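Local coordinates for heme peroxidase (Bacteroides thetaiotaomicron, PDB 2GVK) that uses haem and hydrogen peroxide to oxidise dyes and probably other substrates, as a dye-decolorizing peroxidase with a beta-barrel fold, at the interface of chains A and B. Residues are numbered along the deposited sequence; one frame, centred on the assembly and turned at random. Chains: chain A/B, Heme peroxidase.

Contact 1: the interface of chains A and B. Residues chain A 157, 160, 218-219; chain B 51, 55, 58-59.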
# COMPACT_ATOMS: atom_id res chain seq x y z
N VAL A 157 -6.77 21.94 9.18
CA VAL A 157 -7.07 20.61 9.66
C VAL A 157 -8.25 20.66 10.59
O VAL A 157 -8.36 21.57 11.43
CB VAL A 157 -5.85 20.00 10.39
CG1 VAL A 157 -6.25 18.72 11.17
CG2 VAL A 157 -4.72 19.72 9.39
N THR A 160 -9.18 17.43 15.13
CA THR A 160 -8.16 17.12 16.16
C THR A 160 -8.76 17.12 17.58
O THR A 160 -8.33 16.36 18.44
CB THR A 160 -6.99 18.10 16.08
OG1 THR A 160 -6.26 17.87 14.86
CG2 THR A 160 -6.05 17.92 17.26
N ASN A 218 0.70 23.84 11.24
CA ASN A 218 1.04 22.74 12.17
C ASN A 218 -0.10 22.28 13.07
O ASN A 218 0.08 21.36 13.88
CB ASN A 218 2.27 23.10 13.00
CG ASN A 218 2.03 24.27 13.95
OD1 ASN A 218 0.88 24.65 14.23
ND2 ASN A 218 3.12 24.81 14.49
N ASP A 219 -1.28 22.90 12.93
CA ASP A 219 -2.50 22.47 13.67
C ASP A 219 -2.36 22.61 15.19
O ASP A 219 -3.17 22.07 15.92
CB ASP A 219 -2.86 21.02 13.31
CG ASP A 219 -4.24 20.59 13.86
OD1 ASP A 219 -5.19 21.40 13.81
OD2 ASP A 219 -4.37 19.42 14.30
N ALA B 51 -3.10 16.01 23.04
CA ALA B 51 -3.59 16.83 21.91
C ALA B 51 -2.62 16.79 20.71
O ALA B 51 -3.04 16.74 19.55
CB ALA B 51 -3.81 18.26 22.35
N SER B 55 -3.55 15.28 17.10
CA SER B 55 -3.35 16.02 15.87
C SER B 55 -2.65 15.16 14.81
O SER B 55 -3.15 15.01 13.67
CB SER B 55 -2.55 17.29 16.15
OG SER B 55 -2.28 18.00 14.95
N ASN B 58 -4.97 12.28 13.68
CA ASN B 58 -6.07 12.80 12.90
C ASN B 58 -5.60 13.14 11.48
O ASN B 58 -6.24 12.81 10.51
CB ASN B 58 -6.64 14.05 13.58
CG ASN B 58 -7.74 14.68 12.81
OD1 ASN B 58 -8.64 14.00 12.35
ND2 ASN B 58 -7.71 16.03 12.68
N ARG B 59 -4.42 13.74 11.38
CA ARG B 59 -3.87 14.16 10.09
C ARG B 59 -3.36 12.98 9.27
O ARG B 59 -3.49 12.97 8.06
CB ARG B 59 -2.75 15.17 10.31
CG ARG B 59 -3.18 16.49 10.92
CD ARG B 59 -1.98 17.33 11.33
NE ARG B 59 -1.18 17.73 10.16
CZ ARG B 59 0.05 18.27 10.22
NH1 ARG B 59 0.65 18.45 11.38
NH2 ARG B 59 0.67 18.61 9.10
O HOH W 1 -0.48 19.72 16.68

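Contact 2: the interface of chains A and B. Residues chain A 160, 162, 164-166; chain B 50, 54, 309.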
# COMPACT_ATOMS: atom_id res chain seq x y z
N THR A 160 -9.18 17.43 15.13
CA THR A 160 -8.16 17.12 16.16
C THR A 160 -8.76 17.12 17.58
O THR A 160 -8.33 16.36 18.44
CB THR A 160 -6.99 18.10 16.08
OG1 THR A 160 -6.26 17.87 14.86
CG2 THR A 160 -6.05 17.92 17.26
N ASN A 162 -11.68 15.98 18.37
CA ASN A 162 -12.52 14.79 18.61
C ASN A 162 -11.91 13.95 19.71
O ASN A 162 -10.70 13.75 19.74
CB ASN A 162 -12.66 13.96 17.35
CG ASN A 162 -13.74 14.49 16.40
OD1 ASN A 162 -14.69 15.14 16.81
ND2 ASN A 162 -13.61 14.17 15.14
N ALA A 164 -10.20 11.23 21.62
CA ALA A 164 -9.33 10.17 21.17
C ALA A 164 -8.09 10.18 22.03
O ALA A 164 -7.84 11.12 22.74
CB ALA A 164 -8.94 10.37 19.70
N VAL A 165 -7.32 9.08 21.96
CA VAL A 165 -5.98 8.93 22.63
C VAL A 165 -6.12 8.73 24.16
O VAL A 165 -5.77 7.67 24.68
CB VAL A 165 -5.02 10.12 22.31
CG1 VAL A 165 -3.71 9.96 23.05
CG2 VAL A 165 -4.77 10.20 20.79
N ASP A 166 -6.57 9.76 24.86
CA ASP A 166 -6.78 9.64 26.31
C ASP A 166 -8.25 9.75 26.69
O ASP A 166 -8.60 9.89 27.87
CB ASP A 166 -5.94 10.67 27.07
CG ASP A 166 -6.26 12.10 26.70
OD1 ASP A 166 -7.13 12.35 25.83
OD2 ASP A 166 -5.64 12.99 27.31
N SER B 50 -1.32 14.80 24.81
CA SER B 50 -2.29 13.95 24.14
C SER B 50 -2.95 14.68 22.94
O SER B 50 -3.25 14.07 21.94
CB SER B 50 -3.36 13.44 25.13
OG SER B 50 -4.11 14.50 25.65
N ARG B 54 -3.11 13.48 19.20
CA ARG B 54 -4.40 13.49 18.48
C ARG B 54 -4.26 14.15 17.13
O ARG B 54 -4.82 13.71 16.16
CB ARG B 54 -5.48 14.21 19.28
CG ARG B 54 -6.19 13.36 20.29
CD ARG B 54 -7.48 14.04 20.77
NE ARG B 54 -7.20 15.19 21.64
CZ ARG B 54 -6.84 15.10 22.93
NH1 ARG B 54 -6.73 13.92 23.51
NH2 ARG B 54 -6.60 16.20 23.63
N TYR B 309 -1.80 8.78 30.80
CA TYR B 309 -2.31 10.04 30.22
C TYR B 309 -3.07 10.85 31.25
O TYR B 309 -2.98 12.06 31.27
CB TYR B 309 -3.23 9.75 29.03
CG TYR B 309 -2.52 9.39 27.76
CD1 TYR B 309 -1.70 10.32 27.11
CD2 TYR B 309 -2.77 8.18 27.12
CE1 TYR B 309 -1.08 10.02 25.92
CE2 TYR B 309 -2.16 7.86 25.95
CZ TYR B 309 -1.32 8.78 25.33
OH TYR B 309 -0.73 8.47 24.13
O HOH W 2 -3.21 13.46 28.87
O HOH W 3 -6.89 15.33 26.81

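Contact 3: the interface of chains A and B. Residues chain A 218, 220; chain B 55, 59, 123, 127, 130-131.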
# COMPACT_ATOMS: atom_id res chain seq x y z
N ASN A 218 0.70 23.84 11.24
CA ASN A 218 1.04 22.74 12.17
C ASN A 218 -0.10 22.28 13.07
O ASN A 218 0.08 21.36 13.88
CB ASN A 218 2.27 23.10 13.00
CG ASN A 218 2.03 24.27 13.95
OD1 ASN A 218 0.88 24.65 14.23
ND2 ASN A 218 3.12 24.81 14.49
N VAL A 220 -1.39 23.38 15.65
CA VAL A 220 -1.24 23.64 17.08
C VAL A 220 -2.25 24.68 17.54
O VAL A 220 -2.44 25.70 16.89
CB VAL A 220 0.20 24.12 17.42
CG1 VAL A 220 0.31 24.54 18.88
CG2 VAL A 220 1.23 23.01 17.10
N SER B 55 -3.55 15.28 17.10
CA SER B 55 -3.35 16.02 15.87
C SER B 55 -2.65 15.16 14.81
O SER B 55 -3.15 15.01 13.67
CB SER B 55 -2.55 17.29 16.15
OG SER B 55 -2.28 18.00 14.95
N ARG B 59 -4.42 13.74 11.38
CA ARG B 59 -3.87 14.16 10.09
C ARG B 59 -3.36 12.98 9.27
O ARG B 59 -3.49 12.97 8.06
CB ARG B 59 -2.75 15.17 10.31
CG ARG B 59 -3.18 16.49 10.92
CD ARG B 59 -1.98 17.33 11.33
NE ARG B 59 -1.18 17.73 10.16
CZ ARG B 59 0.05 18.27 10.22
NH1 ARG B 59 0.65 18.45 11.38
NH2 ARG B 59 0.67 18.61 9.10
N GLU B 123 8.25 16.46 12.72
CA GLU B 123 7.21 17.46 12.95
C GLU B 123 6.92 17.60 14.46
O GLU B 123 6.94 18.70 15.03
CB GLU B 123 5.94 17.08 12.17
CG GLU B 123 4.72 17.94 12.47
CD GLU B 123 4.73 19.23 11.73
OE1 GLU B 123 5.84 19.66 11.31
OE2 GLU B 123 3.63 19.78 11.49
N ILE B 127 7.91 20.76 17.30
CA ILE B 127 6.96 21.46 18.14
C ILE B 127 7.41 21.38 19.62
O ILE B 127 7.34 22.36 20.33
CB ILE B 127 5.54 20.92 17.93
CG1 ILE B 127 5.07 21.28 16.50
CG2 ILE B 127 4.59 21.51 18.96
CD1 ILE B 127 3.91 20.47 16.01
N GLU B 130 10.11 23.98 20.09
CA GLU B 130 9.50 25.29 20.23
C GLU B 130 8.88 25.50 21.61
O GLU B 130 9.08 26.54 22.24
CB GLU B 130 8.43 25.49 19.15
CG GLU B 130 9.00 25.62 17.74
CD GLU B 130 7.95 25.41 16.63
OE1 GLU B 130 6.75 25.16 16.95
OE2 GLU B 130 8.35 25.44 15.44
N LYS B 131 8.13 24.51 22.07
CA LYS B 131 7.43 24.64 23.35
C LYS B 131 8.39 24.64 24.54
O LYS B 131 8.09 25.25 25.58
CB LYS B 131 6.41 23.51 23.50
CG LYS B 131 5.15 23.67 22.68
CD LYS B 131 4.16 22.48 22.98
CE LYS B 131 2.84 22.64 22.26
NZ LYS B 131 2.12 23.85 22.71
O HOH W 4 -0.48 19.72 16.68

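Contact 1: the interface of chains A and B
With CG anti to the backbone N (chi1 -170°), A:Asp219 extends its carboxylate to the side chain of B:Ser55, whose OG is likewise swung away from its own N (chi1 177°) and out from helix 38-59 of chain B. The B:Ser55 hydroxyl OG donates to A:Asp219 OD2 at 2.6 Å, on the anti lone pair. The syn lone pair of the same oxygen is taken within chain A by the hydroxyl OG1 of A:Thr160 at 2.5 Å, so OD2 is gripped by two hydroxyls, one from each chain. That intrachain bond presumably also orients A:Thr160, whose OG1 in turn accepts from the amide ND2 of B:Asn58 at 3.2 Å, 23° out of the amide plane. The neighbouring pair, ND2 and the A:Thr160 backbone N, is no hydrogen bond, because the N-H points another way. Methyl CG2 of A:Thr160 lies against the helix backbone, 3.6 Å from B:Ser55 CA. Beside these hydrogen bonds A:Val157 and B:Arg59 cross at about a right angle, the valine methyls resting on the arginine methylene CG, 3.8 Å from CG1. Bridging the chains, a water lies 3.0 Å from B:Ser55 OG and 3.3 Å from the backbone O of A:Asn218.

Contact 2: the interface of chains A and B
Helix 38-59 of chain B presents B:Ser50 and B:Arg54, one turn apart, to a loop of chain A running through A:Ala164, A:Val165 and A:Asp166. The guanidinium NH1 of B:Arg54 makes a salt bridge to the carboxylate OD1 of A:Asp166 at 2.8 Å. It also donates to the backbone O of A:Ala164 at 3.1 Å; that oxygen lies close to the guanidinium plane, and its bond is the straighter one (152° at H, against 124° for OD1). A bend at chi3 (-72°) turns the guanidinium toward these acceptors. B:Ser50 OG donates to A:Asp166 OD2 at 2.7 Å; both carboxylate oxygens are therefore held across the interface, each met from above the carboxylate plane. Two waters extend the grip on OD2, one bridging to B:Ser50 OG and the other to the backbone O of B:Tyr309. A:Val165 divides its methyls between two partners: CG2 packs 3.5 Å from the B:Arg54 methylene CG, while CG1 sits over the face of the B:Tyr309 ring at its hydroxyl end, 3.5 Å from CZ. Over the same face at the CG end, A:Asp166 CB lies 3.5 Å from B:Tyr309 CB. The chain A loop thus sits between helix 38-59 and the start of helix 309-315 of chain B.

Contact 3: the interface of chains A and B
A:Asn218, A:Val220 and B:Ile127 bury most of the surface here, where a chain A loop meets helix 118-131 of chain B. A:Val220 and B:Ile127 reach toward each other tip to tip, with methyl CG2 of the valine 3.8 Å from the delta-methyl CD1 of the isoleucine. A:Val220 has CG1 anti to the backbone N (chi1 174°), which leaves CG2 as the methyl pointing at the isoleucine. B:Ile127 CG2 lies 4.1 Å from A:Val220 CG2, so this pair meets through branched aliphatic ends. B:Lys131 and B:Glu130 add smaller flanking surfaces. A:Asn218 shapes the loop from within: its side-chain OD1 accepts the backbone N-H of A:Val220 at 3.0 Å, a fairly straight bond (162° at H) although the donor stands above the carbonyl plane. This ties A:Asn218 to A:Val220 and would fix the amide's rotation. Across the boundary, A:Asn218 CB lies 3.9 Å from the carboxylate OE2 of B:Glu123. B:Glu123 is probably positioned by B:Arg59, through a salt bridge within chain B that links helices 118-131 and 38-59 beside the loop. In it B:Arg59 NH1 donates to B:Glu123 OE2 at 3.3 Å, straight at the hydrogen (180°), with the oxygen in the guanidinium plane at its edge.

Contact 1 lies in the middle, with the centres of its C-alpha atoms about 10 Å from those of contact 2 and about 8 Å from those of contact 3; contacts 2 and 3 are about 14 Å apart. A:Thr160 joins contacts 1 and 2, while A:Asn218, B:Ser55 and B:Arg59 join contacts 1 and 3. Helix 38-59 of chain B enters all three, flanked by helix 309-315 in contact 2 and helix 118-131 in contact 3. The patches run together as parts of one interface, which is not an exact two-fold. The deposited assembly holds six copies, but the structure alone does not show whether this packing operates in solution.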